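Local coordinates for protein beta-lactamase (PDB 4EWF) that probably hydrolyses beta-lactams to substituted beta-amino acids as a class A beta-lactamase, at residues P57-I60 / A61-A65; G69-A72 / L73-I77; V171-L175 / E176-A180; A263-T267 / G268-P272. One frame throughout, in Å; residues are numbered along the deposited sequence.

Interaction 1 of 4, residues P57-I60 / A61-A65; sequences PLMI and AVYRA
The amide N of Arg-64 donates to Ile-60 O over 2.9 Å with an N-H...O angle of 157°, one of four i to i+4 bonds that join residues 57-60 to 61-65 within alpha-helix 55-67. Its companions run from Ala-61 N to Pro-57 O, Val-62 N to Leu-58 O and Tyr-63 N to Met-59 O; the last is the straightest, at 167°. Upstream, Ser-52 and Lys-55 match the SxxK pattern of serine beta-lactamases, so this is probably the helix that carries the active-site motif. Met-59, a selenomethionine, has CG anti to its backbone nitrogen (chi1 176°), and this brings CG to 3.6 Å from Tyr-63 CE2 and 3.7 Å from Tyr-63 CD2, the two side chains meeting at a slant. Met-59 O lies at the ring edge, in its plane, 3.3 Å from Tyr-63 CD2. Both residues also touch Met-188 of helix 182-192, while Leu-58 packs on helix 115-125. Farther round the helix, Ile-60 and Arg-64 lie alongside each other and point the same way. The polar end of Arg-64 is committed elsewhere: its NE donates to Ala-179 O and its NH1 bonds Ser-136 OG. Beside this polar end, Ile-60 CG2 sits 3.8 Å from Arg-64 NE, and Arg-64 CG comes within 3.2 Å of Ile-60 O.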
loop_
_atom_site.group_PDB
_atom_site.type_symbol
_atom_site.label_atom_id
_atom_site.label_comp_id
_atom_site.label_asym_id
_atom_site.label_seq_id
_atom_site.Cartn_x
_atom_site.Cartn_y
_atom_site.Cartn_z
ATOM N N PRO A 57 1.599 3.995 6.168
ATOM C CA PRO A 57 1.828 5.028 7.181
ATOM C C PRO A 57 2.513 4.479 8.435
ATOM O O PRO A 57 3.193 5.239 9.105
ATOM C CB PRO A 57 0.414 5.537 7.501
ATOM C CG PRO A 57 -0.508 4.478 7.014
ATOM C CD PRO A 57 0.173 3.858 5.819
ATOM N N LEU A 58 2.339 3.196 8.750
ATOM C CA LEU A 58 3.063 2.598 9.881
ATOM C C LEU A 58 4.578 2.667 9.631
ATOM O O LEU A 58 5.357 3.070 10.503
ATOM C CB LEU A 58 2.623 1.139 10.098
ATOM C CG LEU A 58 3.470 0.302 11.077
ATOM C CD1 LEU A 58 3.481 0.888 12.487
ATOM C CD2 LEU A 58 2.991 -1.147 11.095
HETATM N N MSE A 59 4.995 2.266 8.432
HETATM C CA MSE A 59 6.402 2.360 8.058
HETATM C C MSE A 59 6.902 3.802 8.189
HETATM O O MSE A 59 8.000 4.051 8.678
HETATM C CB MSE A 59 6.606 1.879 6.623
HETATM C CG MSE A 59 8.042 2.034 6.110
HETATM SE SE MSE A 59 8.216 1.354 4.288
HETATM C CE MSE A 59 6.937 2.438 3.370
ATOM N N ILE A 60 6.090 4.757 7.745
ATOM C CA ILE A 60 6.492 6.150 7.826
ATOM C C ILE A 60 6.724 6.538 9.289
ATOM O O ILE A 60 7.691 7.234 9.614
ATOM C CB ILE A 60 5.466 7.087 7.141
ATOM C CG1 ILE A 60 5.409 6.774 5.642
ATOM C CG2 ILE A 60 5.852 8.547 7.368
ATOM C CD1 ILE A 60 4.217 7.438 4.872
ATOM N N ALA A 61 5.846 6.078 10.176
ATOM C CA ALA A 61 5.999 6.405 11.596
ATOM C C ALA A 61 7.323 5.858 12.113
ATOM O O ALA A 61 8.017 6.514 12.892
ATOM C CB ALA A 61 4.839 5.859 12.414
ATOM N N VAL A 62 7.666 4.650 11.676
ATOM C CA VAL A 62 8.933 4.043 12.065
ATOM C C VAL A 62 10.138 4.877 11.613
ATOM O O VAL A 62 11.010 5.214 12.419
ATOM C CB VAL A 62 9.050 2.603 11.525
ATOM C CG1 VAL A 62 10.444 2.064 11.765
ATOM C CG2 VAL A 62 7.995 1.714 12.175
ATOM N N TYR A 63 10.192 5.232 10.333
ATOM C CA TYR A 63 11.334 6.009 9.850
ATOM C C TYR A 63 11.422 7.405 10.468
ATOM O O TYR A 63 12.523 7.935 10.648
ATOM C CB TYR A 63 11.388 6.068 8.315
ATOM C CG TYR A 63 11.895 4.775 7.710
ATOM C CD1 TYR A 63 13.234 4.635 7.345
ATOM C CD2 TYR A 63 11.055 3.682 7.547
ATOM C CE1 TYR A 63 13.714 3.451 6.808
ATOM C CE2 TYR A 63 11.524 2.489 7.015
ATOM C CZ TYR A 63 12.860 2.380 6.644
ATOM O OH TYR A 63 13.333 1.193 6.121
ATOM N N ARG A 64 10.278 7.998 10.808
ATOM C CA ARG A 64 10.291 9.294 11.494
ATOM C C ARG A 64 10.915 9.152 12.878
ATOM O O ARG A 64 11.623 10.043 13.346
ATOM C CB ARG A 64 8.880 9.873 11.624
ATOM C CG ARG A 64 8.281 10.344 10.317
ATOM C CD ARG A 64 7.116 11.275 10.568
ATOM N NE ARG A 64 6.510 11.703 9.316
ATOM C CZ ARG A 64 5.368 12.382 9.234
ATOM N NH1 ARG A 64 4.702 12.706 10.338
ATOM N NH2 ARG A 64 4.886 12.729 8.046
ATOM N N ALA A 65 10.651 8.017 13.526
ATOM C CA ALA A 65 11.272 7.714 14.814
ATOM C C ALA A 65 12.786 7.591 14.653
ATOM O O ALA A 65 13.558 8.061 15.499
ATOM C CB ALA A 65 10.689 6.416 15.395
#

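Interaction 2 of 4, residues G69-A72 / L73-I77; sequences GERA and LTDRI
The carboxylate of Asp-75 is met over one face by the backbone of Ala-72: Ala-72 N reaches Asp-75 OD2 at 2.9 Å from well above the carboxylate plane (65° out of it), and Ala-72 O stands over the same face, 3.1 Å from Asp-75 CG. The bond to OD2 is nearly straight, with an N-H...O angle of 171°. The other flat group, the guanidinium of Arg-71, approaches OD2 obliquely; with Arg-71 NH1 still 4.4 Å from Asp-75 OD2, the charges are near each other but do not form a salt bridge. A closer approach comes from the aliphatic root of that arginine, since Arg-71 CB is 3.2 Å from Asp-75 OD2. The backbone explains the geometry. Residues 72-75 form a type I beta turn, closed by Asp-75 N donating to Ala-72 O at 2.9 Å, so Ala-72 and Asp-75 exchange bonds in both directions. Asp-75 has CG anti to its carbonyl carbon (chi1 -77°), which folds the carboxylate back over the turn. Ala-72 CB stands over that same face, 3.7 Å from Asp-75 OD1. The chain arrives here from helix 55-67 through a Schellman motif at Gly-69, and it leaves as strand 76-78, paired antiparallel with strand 99-101; Arg-71 and Ile-77 both touch Leu-124 of helix 115-125, and Leu-73 packs on Glu-103 of helix 102-111.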
loop_
_atom_site.group_PDB
_atom_site.type_symbol
_atom_site.label_atom_id
_atom_site.label_comp_id
_atom_site.label_asym_id
_atom_site.label_seq_id
_atom_site.Cartn_x
_atom_site.Cartn_y
_atom_site.Cartn_z
ATOM N N GLY A 69 15.892 10.050 15.983
ATOM C CA GLY A 69 16.907 9.380 16.776
ATOM C C GLY A 69 16.314 8.626 17.951
ATOM O O GLY A 69 17.025 8.294 18.899
ATOM N N GLU A 70 15.013 8.356 17.895
ATOM C CA GLU A 70 14.340 7.632 18.973
ATOM C C GLU A 70 14.652 6.134 18.922
ATOM O O GLU A 70 14.650 5.461 19.950
ATOM C CB GLU A 70 12.829 7.869 18.942
ATOM C CG GLU A 70 12.404 9.306 19.223
ATOM C CD GLU A 70 10.964 9.585 18.791
ATOM O OE1 GLU A 70 10.417 10.640 19.183
ATOM O OE2 GLU A 70 10.384 8.751 18.057
ATOM N N ARG A 71 14.913 5.614 17.726
ATOM C CA ARG A 71 15.395 4.239 17.583
ATOM C C ARG A 71 16.251 4.102 16.329
ATOM O O ARG A 71 16.389 5.059 15.571
ATOM C CB ARG A 71 14.247 3.224 17.604
ATOM C CG ARG A 71 12.967 3.710 16.967
ATOM C CD ARG A 71 11.813 2.732 17.200
ATOM N NE ARG A 71 11.132 2.909 18.485
ATOM C CZ ARG A 71 11.357 2.167 19.566
ATOM N NH1 ARG A 71 12.264 1.196 19.541
ATOM N NH2 ARG A 71 10.674 2.396 20.678
ATOM N N ALA A 72 16.846 2.929 16.134
ATOM C CA ALA A 72 17.741 2.694 15.004
ATOM C C ALA A 72 17.385 1.389 14.289
ATOM O O ALA A 72 16.878 0.447 14.911
ATOM C CB ALA A 72 19.205 2.674 15.473
ATOM N N LEU A 73 17.656 1.340 12.986
ATOM C CA LEU A 73 17.287 0.194 12.165
ATOM C C LEU A 73 17.951 -1.102 12.617
ATOM O O LEU A 73 17.422 -2.190 12.396
ATOM C CB LEU A 73 17.621 0.465 10.704
ATOM C CG LEU A 73 16.695 1.484 10.037
ATOM C CD1 LEU A 73 17.153 1.752 8.606
ATOM C CD2 LEU A 73 15.240 1.015 10.076
ATOM N N THR A 74 19.108 -0.984 13.257
ATOM C CA THR A 74 19.800 -2.162 13.767
ATOM C C THR A 74 19.288 -2.619 15.133
ATOM O O THR A 74 19.765 -3.627 15.661
ATOM C CB THR A 74 21.336 -1.935 13.853
ATOM O OG1 THR A 74 21.601 -0.712 14.556
ATOM C CG2 THR A 74 21.949 -1.864 12.450
ATOM N N ASP A 75 18.322 -1.895 15.704
ATOM C CA ASP A 75 17.827 -2.243 17.040
ATOM C C ASP A 75 17.289 -3.680 17.036
ATOM O O ASP A 75 16.646 -4.106 16.082
ATOM C CB ASP A 75 16.722 -1.278 17.507
ATOM C CG ASP A 75 17.266 0.072 17.974
ATOM O OD1 ASP A 75 18.503 0.214 18.125
ATOM O OD2 ASP A 75 16.441 0.988 18.204
ATOM N N ARG A 76 17.541 -4.414 18.112
ATOM C CA ARG A 76 17.114 -5.812 18.196
ATOM C C ARG A 76 15.699 -5.940 18.786
ATOM O O ARG A 76 15.343 -5.229 19.732
ATOM C CB ARG A 76 18.107 -6.652 19.014
ATOM C CG ARG A 76 19.592 -6.247 18.871
ATOM C CD ARG A 76 20.120 -6.279 17.418
ATOM N NE ARG A 76 20.745 -7.555 17.055
ATOM C CZ ARG A 76 21.602 -7.721 16.047
ATOM N NH1 ARG A 76 22.107 -8.923 15.800
ATOM N NH2 ARG A 76 21.959 -6.688 15.287
ATOM N N ILE A 77 14.896 -6.819 18.188
ATOM C CA ILE A 77 13.592 -7.216 18.723
ATOM C C ILE A 77 13.540 -8.737 18.713
ATOM O O ILE A 77 13.857 -9.366 17.702
ATOM C CB ILE A 77 12.412 -6.686 17.862
ATOM C CG1 ILE A 77 12.363 -5.160 17.879
ATOM C CG2 ILE A 77 11.072 -7.255 18.348
ATOM C CD1 ILE A 77 13.298 -4.512 16.894
#

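Interaction 3 of 4, residues V171-L175 / E176-A180; sequences VQALL and EGRAA
A bend at chi3 (-62°) turns the side chain of Arg-178 back across the helix end, laying one face of its guanidinium over Ala-173 CA, with Arg-178 NH2 3.7 Å from that carbon. Glu-176, its chain extended beyond CG, runs along the same surface past the carbonyl of Gln-172, where Glu-176 CG lies 3.2 Å from Gln-172 O, and arrives at the guanidinium edge. There Arg-178 grips a single oxygen side-on with two nitrogens: NE reaches Glu-176 OE2 at 2.8 Å and NH2 reaches the same atom at 2.7 Å. The oxygen lies in the guanidinium plane for both bonds, but NE meets it nearly in line with its C-O bond and NH2 from above the carboxylate plane. The salt bridge thus holds the guanidinium flat against Ala-173.

Beneath it, Ala-173 O accepts two backbone donors besides a weak bond from Glu-176 N. Arg-178 N comes in the carbonyl plane at 2.9 Å, and Ala-179 N from above that plane at 3.2 Å. Ala-179 also turns its methyl inward, with CB 3.7 Å from Leu-174 CD2 and near Ala-173 CB. Leu-174 continues onto Met-188, Leu-189 and Leu-192 of helix 182-192, while Leu-175 touches strand 235-244. The bond from Arg-178 N to Ala-173 O, together with that from Gly-177 N to Leu-174 O and the positive phi of Gly-177 (71°), defines a Schellman motif, the glycine-based C-terminal cap that here ends helix 164-175.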
loop_
_atom_site.group_PDB
_atom_site.type_symbol
_atom_site.label_atom_id
_atom_site.label_comp_id
_atom_site.label_asym_id
_atom_site.label_seq_id
_atom_site.Cartn_x
_atom_site.Cartn_y
_atom_site.Cartn_z
ATOM N N VAL A 171 1.567 8.135 -1.022
ATOM C CA VAL A 171 2.609 7.804 -1.992
ATOM C C VAL A 171 3.265 9.074 -2.524
ATOM O O VAL A 171 4.480 9.120 -2.700
ATOM C CB VAL A 171 2.048 6.970 -3.179
ATOM C CG1 VAL A 171 3.125 6.721 -4.238
ATOM C CG2 VAL A 171 1.462 5.651 -2.681
ATOM N N GLN A 172 2.474 10.113 -2.780
ATOM C CA GLN A 172 3.069 11.358 -3.272
ATOM C C GLN A 172 4.044 11.939 -2.266
ATOM O O GLN A 172 5.097 12.469 -2.642
ATOM C CB GLN A 172 2.002 12.401 -3.633
ATOM C CG GLN A 172 1.209 12.064 -4.884
ATOM C CD GLN A 172 0.120 13.090 -5.149
ATOM O OE1 GLN A 172 -0.787 13.273 -4.338
ATOM N NE2 GLN A 172 0.219 13.773 -6.275
ATOM N N ALA A 173 3.703 11.837 -0.986
ATOM C CA ALA A 173 4.582 12.365 0.046
ATOM C C ALA A 173 5.934 11.641 0.016
ATOM O O ALA A 173 6.979 12.270 0.161
ATOM C CB ALA A 173 3.927 12.255 1.431
ATOM N N LEU A 174 5.912 10.323 -0.175
ATOM C CA LEU A 174 7.167 9.572 -0.257
ATOM C C LEU A 174 7.976 10.018 -1.470
ATOM O O LEU A 174 9.171 10.266 -1.368
ATOM C CB LEU A 174 6.913 8.064 -0.323
ATOM C CG LEU A 174 6.379 7.406 0.958
ATOM C CD1 LEU A 174 5.930 5.974 0.693
ATOM C CD2 LEU A 174 7.435 7.427 2.062
ATOM N N LEU A 175 7.315 10.113 -2.624
ATOM C CA LEU A 175 7.992 10.486 -3.868
ATOM C C LEU A 175 8.584 11.901 -3.834
ATOM O O LEU A 175 9.545 12.194 -4.538
ATOM C CB LEU A 175 7.023 10.365 -5.052
ATOM C CG LEU A 175 6.583 8.934 -5.381
ATOM C CD1 LEU A 175 5.441 8.939 -6.375
ATOM C CD2 LEU A 175 7.760 8.152 -5.942
ATOM N N GLU A 176 8.000 12.777 -3.023
ATOM C CA GLU A 176 8.425 14.168 -2.988
ATOM C C GLU A 176 9.352 14.464 -1.815
ATOM O O GLU A 176 9.772 15.601 -1.632
ATOM C CB GLU A 176 7.200 15.093 -2.950
ATOM C CG GLU A 176 6.304 14.972 -4.186
ATOM C CD GLU A 176 4.947 15.670 -4.024
ATOM O OE1 GLU A 176 4.066 15.470 -4.888
ATOM O OE2 GLU A 176 4.760 16.415 -3.040
ATOM N N GLY A 177 9.668 13.444 -1.016
ATOM C CA GLY A 177 10.559 13.627 0.119
ATOM C C GLY A 177 9.926 14.421 1.249
ATOM O O GLY A 177 10.626 15.030 2.061
ATOM N N ARG A 178 8.596 14.398 1.310
ATOM C CA ARG A 178 7.845 15.118 2.329
ATOM C C ARG A 178 7.395 14.239 3.496
ATOM O O ARG A 178 7.060 14.761 4.565
ATOM C CB ARG A 178 6.612 15.790 1.710
ATOM C CG ARG A 178 6.885 17.132 1.048
ATOM C CD ARG A 178 5.580 17.824 0.658
ATOM N NE ARG A 178 4.814 17.040 -0.310
ATOM C CZ ARG A 178 3.760 16.283 -0.012
ATOM N NH1 ARG A 178 3.315 16.207 1.240
ATOM N NH2 ARG A 178 3.141 15.606 -0.973
ATOM N N ALA A 179 7.378 12.921 3.294
ATOM C CA ALA A 179 6.820 12.008 4.296
ATOM C C ALA A 179 7.706 11.882 5.530
ATOM O O ALA A 179 7.215 11.623 6.629
ATOM C CB ALA A 179 6.547 10.623 3.690
ATOM N N ALA A 180 9.010 12.051 5.329
ATOM C CA ALA A 180 10.014 11.978 6.391
ATOM C C ALA A 180 11.255 12.663 5.823
ATOM O O ALA A 180 11.141 13.423 4.861
ATOM C CB ALA A 180 10.303 10.515 6.770
#

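Interaction 4 of 4, residues A263-T267 / G268-P272; sequences ALQAT and GLIPP
Leu-264 O accepts Leu-269 N at 3.0 Å and Gln-265 O accepts Gly-268 N at 3.2 Å, the pair of backward bonds that, with the positive phi of Gly-268 (77°), marks a Schellman motif at the end of helix 249-266. The first comes nearly in line with its C=O bond; the second donor stands well above its carbonyl plane. A weak third bond, from Ile-270 N to Leu-264 O at 3.3 Å, carries the cap one residue further. The side chains close over this turn. Ile-270 has CG1 between its backbone N and carbonyl carbon (chi1 64°), an orientation that sends the longer branch back along the helix: its CD1 lies 3.6 Å from Leu-264 CB and 3.7 Å from Gln-265 CG, bridging the two residues. Leu-264 and Leu-269 cross at about a right angle, with Leu-264 CD2 3.9 Å from Leu-269 CB. One water spans the exit of the turn, donating to Gln-265 O at 2.9 Å and to Ile-270 O at 2.6 Å, so the carbonyl of Gln-265 receives both the amide of Gly-268 and this water. Gln-265 contributes through its aliphatic part. Outside the turn, Leu-264 and Leu-269 both pack on Leu-237 of strand 235-244; Leu-264 also touches Ile-230, and Leu-269 touches Thr-232, of strand 223-232, so that the helix end lies against the five-stranded sheet.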
loop_
_atom_site.group_PDB
_atom_site.type_symbol
_atom_site.label_atom_id
_atom_site.label_comp_id
_atom_site.label_asym_id
_atom_site.label_seq_id
_atom_site.Cartn_x
_atom_site.Cartn_y
_atom_site.Cartn_z
ATOM N N ALA A 263 -4.100 2.848 -17.259
ATOM C CA ALA A 263 -3.572 4.135 -16.803
ATOM C C ALA A 263 -2.178 4.408 -17.378
ATOM O O ALA A 263 -1.861 5.542 -17.767
ATOM C CB ALA A 263 -3.560 4.200 -15.263
ATOM N N LEU A 264 -1.357 3.361 -17.464
ATOM C CA LEU A 264 -0.025 3.490 -18.050
ATOM C C LEU A 264 -0.118 3.892 -19.527
ATOM O O LEU A 264 0.632 4.756 -19.998
ATOM C CB LEU A 264 0.776 2.188 -17.888
ATOM C CG LEU A 264 1.313 1.843 -16.483
ATOM C CD1 LEU A 264 1.740 0.374 -16.411
ATOM C CD2 LEU A 264 2.485 2.746 -16.073
ATOM N N GLN A 265 -1.037 3.263 -20.250
ATOM C CA GLN A 265 -1.287 3.635 -21.646
ATOM C C GLN A 265 -1.833 5.061 -21.766
ATOM O O GLN A 265 -1.388 5.839 -22.611
ATOM C CB GLN A 265 -2.254 2.638 -22.299
ATOM C CG GLN A 265 -1.686 1.214 -22.444
ATOM C CD GLN A 265 -2.756 0.190 -22.804
ATOM O OE1 GLN A 265 -3.946 0.504 -22.840
ATOM N NE2 GLN A 265 -2.336 -1.040 -23.064
ATOM N N ALA A 266 -2.797 5.413 -20.912
ATOM C CA ALA A 266 -3.441 6.730 -21.017
ATOM C C ALA A 266 -2.443 7.888 -20.835
ATOM O O ALA A 266 -2.551 8.919 -21.494
ATOM C CB ALA A 266 -4.606 6.854 -20.010
ATOM N N THR A 267 -1.471 7.701 -19.947
ATOM C CA THR A 267 -0.523 8.757 -19.605
ATOM C C THR A 267 0.731 8.714 -20.470
ATOM O O THR A 267 1.619 9.552 -20.317
ATOM C CB THR A 267 -0.102 8.659 -18.116
ATOM O OG1 THR A 267 0.495 7.380 -17.875
ATOM C CG2 THR A 267 -1.305 8.798 -17.227
ATOM N N GLY A 268 0.804 7.738 -21.374
ATOM C CA GLY A 268 1.929 7.629 -22.287
ATOM C C GLY A 268 3.191 7.059 -21.667
ATOM O O GLY A 268 4.288 7.195 -22.224
ATOM N N LEU A 269 3.040 6.410 -20.517
ATOM C CA LEU A 269 4.168 5.772 -19.849
ATOM C C LEU A 269 4.564 4.448 -20.511
ATOM O O LEU A 269 5.724 4.042 -20.454
ATOM C CB LEU A 269 3.860 5.560 -18.354
ATOM C CG LEU A 269 4.473 6.572 -17.372
ATOM C CD1 LEU A 269 4.826 7.880 -18.039
ATOM C CD2 LEU A 269 3.588 6.820 -16.158
ATOM N N ILE A 270 3.593 3.750 -21.096
ATOM C CA ILE A 270 3.908 2.640 -21.997
ATOM C C ILE A 270 3.180 2.939 -23.293
ATOM O O ILE A 270 2.300 3.800 -23.314
ATOM C CB ILE A 270 3.453 1.283 -21.446
ATOM C CG1 ILE A 270 1.920 1.253 -21.327
ATOM C CG2 ILE A 270 4.111 1.014 -20.111
ATOM C CD1 ILE A 270 1.378 0.006 -20.652
ATOM N N PRO A 271 3.540 2.244 -24.384
ATOM C CA PRO A 271 2.895 2.604 -25.662
ATOM C C PRO A 271 1.381 2.321 -25.677
ATOM O O PRO A 271 0.880 1.530 -24.860
ATOM C CB PRO A 271 3.658 1.769 -26.717
ATOM C CG PRO A 271 4.508 0.805 -25.967
ATOM C CD PRO A 271 4.650 1.286 -24.540
ATOM N N PRO A 272 0.638 2.995 -26.569
ATOM C CA PRO A 272 -0.807 2.747 -26.639
ATOM C C PRO A 272 -1.122 1.280 -26.952
ATOM O O PRO A 272 -0.307 0.604 -27.569
ATOM C CB PRO A 272 -1.268 3.663 -27.785
ATOM C CG PRO A 272 -0.025 4.046 -28.517
ATOM C CD PRO A 272 1.060 4.054 -27.502
HETATM O O HOH W 1 0.722 5.486 -24.601
#

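How the interactions relate
Interactions 1, 2 and 3 form a connected group. Interaction 1 touches interaction 2 where Glu-70 N lies 2.8 Å from Ala-65 O, a probable hydrogen bond, and Arg-71 CG packs on Ala-65 CB at 3.9 Å. The bond from Arg-64 NE to Ala-179 O is its main tie to interaction 3, with Ile-60 CG1 packed 4.2 Å from Leu-174 CD2; the centres are about 12 Å apart in each case. Interaction 4 lies across the molecule, its centre about 32 Å from that of interaction 1. Schellman motifs recur in interactions 2, 3 and 4. Interaction 1 is on the helix that probably bears the active-site SxxK motif, and its Leu-58 lies near those residues.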